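Local coordinates for protein putative esterase (Uncultured bacterium, PDB 7C4D) that probably hydrolyses carboxylic ester bonds as a serine esterase of the alpha/beta hydrolase fold, at residues 14-19 with 79-84; 26-31 with 37-42; 51-56 with 85-90. All coordinates share one frame; numbering follows the deposited sequence. Where two conformers were deposited one is given.

All three contacts lie on the half of the central mixed sheet of this alpha/beta hydrolase that starts at its antiparallel edge. The sheet runs 16-19, 51-55, 25-29, 90-95 from that edge inward. Contacts 1 and 3 have centres about 6 Å apart. They pack helix 71-84 and the loop after it on the sheet edge. Contact 2 lies about 13 Å from contact 1 and 12 Å from contact 3, centre to centre. It joins strand 25-29 to residues 37-42, at a pocket that holds a sulfate in the crystal. It is nested inside the loop closed by contact 1. The segments of contacts 1 and 3 alternate along the chain; contact 2 closes before contact 3 opens.

Contact 1: 14-19 with 79-84; sequences LFFRKK and HEFIKS
The edge strand of the central sheet meets the helix 71-84 here, through the rings of Phe16 and Phe81. The two rings form an offset edge-to-face pair. Their centroids are 5.1 Å apart and the planes stand at 68°. Phe81 supplies the edge and Phe16 the face. Phe81 CE1 comes to 3.3 Å from Phe16 CD1, and Phe81 CZ lies over the rim of the Phe16 ring rather than its middle. The same edge also reaches the root of the Phe16 side chain, with Phe81 CE1 at 3.8 Å from Phe16 CB.

Phe81 has CG opposite its own N (chi1 173°), which carries the ring off the helix toward the strand. Phe16 has CG between its N and its carbonyl carbon (chi1 69°), and its face is turned to the incoming edge. Leu14 adds a looser touch, with its O at 4.5 Å from Phe81 CD1.

With alanine in place of Phe16, the edge of Phe81 is likely to lose its aromatic face, and a gap to open between strand and helix. No hydrogen bond crosses the contact. Ile55 of the neighbouring strand touches Leu14, Phe16 and Phe81, so the pair belongs to a larger apolar cluster. Backbone bonds from Phe15, Arg17 and Lys19 fix this edge to residues 52-56. The arrangement is the packing of a helix against a sheet, as in the layered core of the alpha/beta hydrolase fold.

Contact 2: 26-31 with 37-42; sequences LIILHG and DNWISI. With SO4 (sulfate ion), chain E.
Ile28 and Trp39 pack directly, and beside them a sulfate ion, probably from the crystallisation liquor, bridges the two segments. Ile28 CG2 sits over one face of the indole, 3.5 Å from Trp39 CD2. It makes a CH-pi contact with the five-membered ring, 28° off the ring normal. With CG1 beside the backbone N (chi1 -50°), CG2 is the branch turned to the indole.

The sulfate lies at the edge of the same indole. Trp39 NE1 donates to sulfate O3 at 2.8 Å, and O3 is in the ring plane. Gly31 N gives a longer bond to O3, at 3.3 Å. Asn38 ND2 holds a second oxygen, sulfate O1, at 2.8 Å. His256 NE2 is also hydrogen-bonded to the ion. The anion is thus gripped from both segments and from a later helix.

Other bonds set these groups in place. His30 ND1 donates to Gly31 O at 2.7 Å with an N-H...O angle of 165°, in the plane of the imidazole. Its NE2 is bonded to Gln57 N. Asn38 OD1 is bonded to Lys176 NZ, which would help to fix the rotation of the amide. The Trp39 ring is stacked with His256 and meets Phe263 edge-to-face.

Strand 25-29 begins a beta-alpha-beta unit with helix 40-46 and strand 51-55. The sulfate lies just past the C-terminal end of strand 25-29, at His30-Gly31. Indole, amide and backbone N-H groups all donate to one ion, which is consistent with a pocket that can accept an anion; whether a substrate group uses it is not known.

Contact 3: 51-56 with 85-90; sequences QVYLID and QNLESV
Tyr53 points its ring from the strand toward residues 85-90, and Leu87 comes to meet it from the opposite direction. Both leucine methyls lie on the same side of the ring plane. Leu87 CD1 is over the face, 4.1 Å from Tyr53 CE1. Leu87 CD2 is nearer the hydroxyl, 3.8 Å from Tyr53 OH.

Gln85 comes obliquely to the CE2 flank, on the same side of the ring plane as the leucine. Its NE2 is 3.8 Å from Tyr53 CE2 and 4.0 Å from Tyr53 OH. The amide is tilted 55° to the ring plane, so the two flat groups do not stack. A bend in the glutamine chain (chi2 -62°) brings the amide back to the tyrosine. No hydrogen bond joins the segments, and the contact is one of packing.

Between Gln85 and Leu87, Asn86 has positive phi and ends helix 71-84 in a Schellman motif. This turn lets residues on both sides of it reach the same ring. The neighbouring edge strand joins in, with Phe16 touching Gln85 and Lys18 touching Tyr53. Leu87 also packs on Pro25. Tyr53 thus lies where strands 16-19 and 51-55 meet the loop leading from helix 71-84 into strand 90-95.

Contact 1: 14-19 with 79-84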
# COMPACT_ATOMS: atom_id res chain seq x y z
N LEU A 14 -13.28 6.29 -3.70
CA LEU A 14 -12.21 5.45 -4.21
C LEU A 14 -12.80 4.45 -5.20
O LEU A 14 -13.93 3.97 -5.02
CB LEU A 14 -11.48 4.76 -3.04
CG LEU A 14 -10.69 5.65 -2.08
CD1 LEU A 14 -9.93 4.81 -1.06
CD2 LEU A 14 -9.76 6.60 -2.81
N PHE A 15 -12.07 4.23 -6.29
CA PHE A 15 -12.32 3.11 -7.17
C PHE A 15 -11.96 1.80 -6.47
O PHE A 15 -10.96 1.73 -5.74
CB PHE A 15 -11.48 3.21 -8.44
CG PHE A 15 -11.61 1.99 -9.31
CD1 PHE A 15 -12.76 1.76 -10.05
CD2 PHE A 15 -10.59 1.08 -9.41
CE1 PHE A 15 -12.87 0.63 -10.85
CE2 PHE A 15 -10.70 -0.06 -10.17
CZ PHE A 15 -11.84 -0.28 -10.91
N PHE A 16 -12.78 0.76 -6.71
CA PHE A 16 -12.59 -0.58 -6.18
C PHE A 16 -13.14 -1.62 -7.16
O PHE A 16 -13.94 -1.31 -8.05
CB PHE A 16 -13.34 -0.80 -4.86
CG PHE A 16 -14.84 -0.83 -4.98
CD1 PHE A 16 -15.58 0.35 -5.05
CD2 PHE A 16 -15.52 -2.04 -5.06
CE1 PHE A 16 -16.96 0.31 -5.15
CE2 PHE A 16 -16.91 -2.07 -5.16
CZ PHE A 16 -17.62 -0.89 -5.21
N ARG A 17 -12.65 -2.84 -6.96
CA ARG A 17 -13.18 -4.06 -7.56
C ARG A 17 -13.40 -5.07 -6.43
O ARG A 17 -12.61 -5.13 -5.48
CB ARG A 17 -12.18 -4.63 -8.56
CG ARG A 17 -12.06 -3.85 -9.87
CD ARG A 17 -11.49 -4.66 -11.02
NE ARG A 17 -10.10 -5.06 -10.78
CZ ARG A 17 -9.68 -6.32 -10.71
NH1 ARG A 17 -8.41 -6.60 -10.49
NH2 ARG A 17 -10.55 -7.30 -10.90
N LYS A 18 -14.47 -5.86 -6.52
CA LYS A 18 -14.83 -6.84 -5.51
C LYS A 18 -14.71 -8.26 -6.08
O LYS A 18 -15.27 -8.52 -7.12
CB LYS A 18 -16.25 -6.58 -5.02
CG LYS A 18 -16.78 -7.56 -3.99
CD LYS A 18 -18.07 -7.08 -3.40
CE LYS A 18 -18.81 -8.17 -2.68
NZ LYS A 18 -20.16 -7.71 -2.31
N LYS A 19 -13.93 -9.12 -5.43
CA LYS A 19 -13.85 -10.53 -5.76
C LYS A 19 -14.38 -11.31 -4.56
O LYS A 19 -13.89 -11.12 -3.44
CB LYS A 19 -12.38 -10.93 -5.98
CG LYS A 19 -11.55 -10.03 -6.90
CD LYS A 19 -11.97 -10.07 -8.36
CE LYS A 19 -11.88 -11.43 -9.00
NZ LYS A 19 -12.61 -11.45 -10.28
N HIS A 79 -12.50 5.31 5.40
CA HIS A 79 -13.69 5.35 6.27
C HIS A 79 -14.98 5.59 5.46
O HIS A 79 -16.00 4.92 5.66
CB HIS A 79 -13.50 6.39 7.38
CG HIS A 79 -14.64 6.49 8.33
ND1 HIS A 79 -14.89 7.63 9.05
CD2 HIS A 79 -15.59 5.59 8.69
CE1 HIS A 79 -15.95 7.43 9.81
NE2 HIS A 79 -16.39 6.20 9.61
N GLU A 80 -14.90 6.53 4.52
CA GLU A 80 -16.00 6.85 3.61
C GLU A 80 -16.35 5.66 2.70
O GLU A 80 -17.53 5.38 2.48
CB GLU A 80 -15.66 8.06 2.72
CG GLU A 80 -15.50 9.37 3.47
CD GLU A 80 -16.63 9.73 4.43
OE1 GLU A 80 -16.32 10.33 5.50
OE2 GLU A 80 -17.80 9.43 4.10
N PHE A 81 -15.33 4.98 2.15
CA PHE A 81 -15.54 3.77 1.37
C PHE A 81 -16.33 2.71 2.15
O PHE A 81 -17.28 2.11 1.62
CB PHE A 81 -14.24 3.24 0.77
CG PHE A 81 -14.42 1.90 0.11
CD1 PHE A 81 -14.86 1.81 -1.20
CD2 PHE A 81 -14.25 0.74 0.84
CE1 PHE A 81 -15.06 0.56 -1.78
CE2 PHE A 81 -14.45 -0.50 0.25
CZ PHE A 81 -14.85 -0.59 -1.07
N ILE A 82 -15.94 2.50 3.41
CA ILE A 82 -16.58 1.51 4.25
C ILE A 82 -18.04 1.90 4.52
O ILE A 82 -18.93 1.04 4.50
CB ILE A 82 -15.69 1.29 5.51
CG1 ILE A 82 -14.45 0.45 5.12
CG2 ILE A 82 -16.47 0.64 6.63
CD1 ILE A 82 -13.26 0.55 6.04
N LYS A 83 -18.30 3.22 4.67
CA LYS A 83 -19.65 3.74 4.84
C LYS A 83 -20.48 3.46 3.59
O LYS A 83 -21.55 2.87 3.69
CB LYS A 83 -19.68 5.26 5.06
CG LYS A 83 -19.18 5.75 6.41
CD LYS A 83 -18.95 7.25 6.42
CE LYS A 83 -18.67 7.80 7.80
NZ LYS A 83 -18.44 9.26 7.76
N SER A 84 -19.98 3.90 2.43
CA SER A 84 -20.74 3.83 1.18
C SER A 84 -21.02 2.39 0.71
O SER A 84 -21.80 2.21 -0.21
CB SER A 84 -20.14 4.65 0.09
OG SER A 84 -18.98 4.03 -0.44

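Contact 2: 26-31 with 37-42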
# COMPACT_ATOMS: atom_id res chain seq x y z
N LEU A 26 -13.01 -8.14 3.33
CA LEU A 26 -11.57 -8.04 3.45
C LEU A 26 -11.16 -6.94 2.48
O LEU A 26 -11.34 -7.07 1.27
CB LEU A 26 -10.97 -9.41 3.10
CG LEU A 26 -9.43 -9.49 3.02
CD1 LEU A 26 -8.79 -8.99 4.30
CD2 LEU A 26 -8.99 -10.93 2.75
N ILE A 27 -10.60 -5.86 3.03
CA ILE A 27 -10.16 -4.72 2.24
C ILE A 27 -8.64 -4.80 2.10
O ILE A 27 -7.95 -4.93 3.11
CB ILE A 27 -10.62 -3.38 2.90
CG1 ILE A 27 -12.14 -3.27 2.94
CG2 ILE A 27 -9.98 -2.19 2.19
CD1 ILE A 27 -12.70 -2.06 3.69
N ILE A 28 -8.15 -4.68 0.84
CA ILE A 28 -6.71 -4.69 0.61
C ILE A 28 -6.29 -3.29 0.10
O ILE A 28 -6.92 -2.76 -0.80
CB ILE A 28 -6.32 -5.83 -0.34
CG1 ILE A 28 -6.91 -7.17 0.11
CG2 ILE A 28 -4.82 -5.97 -0.57
CD1 ILE A 28 -6.42 -8.39 -0.73
N LEU A 29 -5.25 -2.72 0.71
CA LEU A 29 -4.70 -1.40 0.37
C LEU A 29 -3.24 -1.54 -0.08
O LEU A 29 -2.36 -1.94 0.69
CB LEU A 29 -4.76 -0.45 1.57
CG LEU A 29 -6.12 -0.20 2.20
CD1 LEU A 29 -5.98 0.85 3.29
CD2 LEU A 29 -7.09 0.26 1.15
N HIS A 30 -2.99 -1.19 -1.34
CA HIS A 30 -1.66 -1.20 -1.92
C HIS A 30 -0.77 -0.09 -1.30
O HIS A 30 -1.22 0.81 -0.56
CB HIS A 30 -1.82 -1.03 -3.43
CG HIS A 30 -2.38 0.31 -3.78
ND1 HIS A 30 -1.59 1.44 -3.84
CD2 HIS A 30 -3.64 0.72 -3.99
CE1 HIS A 30 -2.33 2.49 -4.11
NE2 HIS A 30 -3.60 2.08 -4.22
N GLY A 31 0.52 -0.14 -1.61
CA GLY A 31 1.48 0.90 -1.25
C GLY A 31 1.71 1.94 -2.36
O GLY A 31 1.05 1.94 -3.41
N ASP A 37 -4.69 -3.75 -8.81
CA ASP A 37 -4.21 -4.70 -9.81
C ASP A 37 -3.04 -5.54 -9.34
O ASP A 37 -2.86 -6.65 -9.83
CB ASP A 37 -3.90 -4.05 -11.15
CG ASP A 37 -5.18 -3.69 -11.90
OD1 ASP A 37 -6.26 -4.07 -11.45
OD2 ASP A 37 -5.07 -3.03 -12.90
N ASN A 38 -2.21 -5.01 -8.44
CA ASN A 38 -1.06 -5.80 -8.00
C ASN A 38 -1.50 -6.90 -7.03
O ASN A 38 -0.70 -7.74 -6.65
CB ASN A 38 0.04 -4.89 -7.43
CG ASN A 38 0.55 -3.88 -8.46
OD1 ASN A 38 0.89 -4.25 -9.57
ND2 ASN A 38 0.62 -2.62 -8.10
N TRP A 39 -2.78 -6.90 -6.61
CA TRP A 39 -3.28 -7.84 -5.61
C TRP A 39 -4.19 -8.90 -6.26
O TRP A 39 -4.81 -9.69 -5.56
CB TRP A 39 -3.92 -7.08 -4.40
CG TRP A 39 -2.85 -6.39 -3.62
CD1 TRP A 39 -2.26 -5.19 -3.91
CD2 TRP A 39 -2.10 -6.93 -2.51
NE1 TRP A 39 -1.25 -4.92 -3.01
CE2 TRP A 39 -1.13 -5.97 -2.14
CE3 TRP A 39 -2.21 -8.09 -1.73
CZ2 TRP A 39 -0.22 -6.19 -1.11
CZ3 TRP A 39 -1.35 -8.28 -0.68
CH2 TRP A 39 -0.36 -7.34 -0.37
N ILE A 40 -4.25 -8.94 -7.61
CA ILE A 40 -5.17 -9.81 -8.35
C ILE A 40 -4.94 -11.28 -7.98
O ILE A 40 -5.85 -12.01 -7.64
CB ILE A 40 -5.05 -9.58 -9.89
CG1 ILE A 40 -5.80 -8.32 -10.33
CG2 ILE A 40 -5.49 -10.81 -10.72
CD1 ILE A 40 -5.39 -7.80 -11.70
N SER A 41 -3.69 -11.71 -8.03
CA SER A 41 -3.31 -13.08 -7.82
C SER A 41 -3.56 -13.51 -6.37
O SER A 41 -3.97 -14.64 -6.16
CB SER A 41 -1.88 -13.24 -8.26
OG SER A 41 -1.36 -14.51 -7.91
N ILE A 42 -3.32 -12.64 -5.37
CA ILE A 42 -3.60 -12.96 -3.97
C ILE A 42 -5.11 -12.98 -3.68
O ILE A 42 -5.60 -13.90 -3.01
CB ILE A 42 -2.73 -12.13 -3.00
CG1 ILE A 42 -1.35 -12.76 -2.91
CG2 ILE A 42 -3.38 -11.95 -1.60
CD1 ILE A 42 -0.27 -11.77 -2.70
S SO4 E . 1.56 -2.89 -4.25
O1 SO4 E . 0.65 -2.47 -5.28
O2 SO4 E . 2.55 -1.85 -4.06
O3 SO4 E . 0.86 -3.09 -3.00
O4 SO4 E . 2.21 -4.11 -4.63

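Contact 3: 51-56 with 85-90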
# COMPACT_ATOMS: atom_id res chain seq x y z
N GLN A 51 -15.11 -11.61 1.13
CA GLN A 51 -15.55 -10.66 0.12
C GLN A 51 -14.46 -9.62 -0.01
O GLN A 51 -14.39 -8.72 0.81
CB GLN A 51 -16.89 -10.04 0.56
CG GLN A 51 -18.02 -11.08 0.61
CD GLN A 51 -19.34 -10.41 0.88
OE1 GLN A 51 -19.86 -9.67 0.06
NE2 GLN A 51 -19.83 -10.57 2.09
N VAL A 52 -13.56 -9.82 -0.98
CA VAL A 52 -12.36 -9.03 -1.08
C VAL A 52 -12.61 -7.76 -1.90
O VAL A 52 -13.07 -7.84 -3.04
CB VAL A 52 -11.22 -9.85 -1.70
CG1 VAL A 52 -9.92 -9.05 -1.69
CG2 VAL A 52 -11.03 -11.21 -1.00
N TYR A 53 -12.24 -6.61 -1.31
CA TYR A 53 -12.29 -5.31 -1.98
C TYR A 53 -10.87 -4.82 -2.30
O TYR A 53 -10.05 -4.67 -1.39
CB TYR A 53 -13.01 -4.28 -1.11
CG TYR A 53 -14.46 -4.58 -0.89
CD1 TYR A 53 -14.86 -5.47 0.09
CD2 TYR A 53 -15.44 -3.99 -1.68
CE1 TYR A 53 -16.20 -5.76 0.29
CE2 TYR A 53 -16.78 -4.26 -1.49
CZ TYR A 53 -17.15 -5.14 -0.50
OH TYR A 53 -18.47 -5.40 -0.26
N LEU A 54 -10.58 -4.71 -3.60
CA LEU A 54 -9.29 -4.21 -4.06
C LEU A 54 -9.48 -2.73 -4.38
O LEU A 54 -10.13 -2.38 -5.38
CB LEU A 54 -8.85 -4.96 -5.32
CG LEU A 54 -8.75 -6.48 -5.24
CD1 LEU A 54 -8.35 -7.01 -6.59
CD2 LEU A 54 -7.69 -6.89 -4.23
N ILE A 55 -8.96 -1.89 -3.48
CA ILE A 55 -9.17 -0.45 -3.48
C ILE A 55 -7.95 0.20 -4.12
O ILE A 55 -6.82 -0.28 -3.93
CB ILE A 55 -9.39 0.01 -2.02
CG1 ILE A 55 -10.82 -0.28 -1.54
CG2 ILE A 55 -9.00 1.46 -1.82
CD1 ILE A 55 -11.80 0.63 -2.12
N ASP A 56 -8.20 1.20 -4.98
CA ASP A 56 -7.16 2.10 -5.49
C ASP A 56 -7.19 3.31 -4.56
O ASP A 56 -8.25 3.87 -4.31
CB ASP A 56 -7.42 2.52 -6.95
CG ASP A 56 -7.20 1.44 -8.01
OD1 ASP A 56 -6.69 0.38 -7.69
OD2 ASP A 56 -7.48 1.70 -9.18
N GLN A 85 -20.41 1.37 1.34
CA GLN A 85 -20.60 -0.02 0.98
C GLN A 85 -21.36 -0.74 2.09
O GLN A 85 -21.60 -1.93 2.00
CB GLN A 85 -19.24 -0.73 0.80
CG GLN A 85 -18.46 -0.31 -0.43
CD GLN A 85 -19.23 -0.65 -1.68
OE1 GLN A 85 -19.39 0.19 -2.56
NE2 GLN A 85 -19.73 -1.87 -1.75
N ASN A 86 -21.70 -0.01 3.17
CA ASN A 86 -22.47 -0.52 4.29
C ASN A 86 -21.79 -1.67 5.03
O ASN A 86 -22.47 -2.58 5.48
CB ASN A 86 -23.90 -0.93 3.91
CG ASN A 86 -24.76 0.27 3.63
OD1 ASN A 86 -25.18 0.48 2.50
ND2 ASN A 86 -24.97 1.10 4.64
N LEU A 87 -20.47 -1.58 5.21
CA LEU A 87 -19.74 -2.64 5.89
C LEU A 87 -19.66 -2.27 7.37
O LEU A 87 -19.28 -1.15 7.71
CB LEU A 87 -18.37 -2.83 5.24
CG LEU A 87 -18.36 -3.01 3.71
CD1 LEU A 87 -16.96 -2.91 3.12
CD2 LEU A 87 -19.06 -4.29 3.28
N GLU A 88 -20.06 -3.21 8.23
CA GLU A 88 -20.08 -3.00 9.67
C GLU A 88 -18.66 -3.10 10.24
O GLU A 88 -18.19 -2.18 10.92
CB GLU A 88 -21.04 -4.00 10.34
CG GLU A 88 -21.84 -3.38 11.47
CD GLU A 88 -22.28 -1.94 11.21
OE1 GLU A 88 -23.09 -1.73 10.28
OE2 GLU A 88 -21.78 -1.04 11.91
N SER A 89 -18.01 -4.25 9.98
CA SER A 89 -16.67 -4.49 10.47
C SER A 89 -15.89 -5.32 9.46
O SER A 89 -16.44 -6.21 8.81
CB SER A 89 -16.70 -5.11 11.84
OG SER A 89 -17.22 -6.42 11.77
N VAL A 90 -14.59 -5.01 9.33
CA VAL A 90 -13.84 -5.46 8.18
C VAL A 90 -12.48 -5.99 8.61
O VAL A 90 -11.88 -5.49 9.56
CB VAL A 90 -13.64 -4.35 7.14
CG1 VAL A 90 -14.95 -3.97 6.49
CG2 VAL A 90 -12.82 -3.16 7.65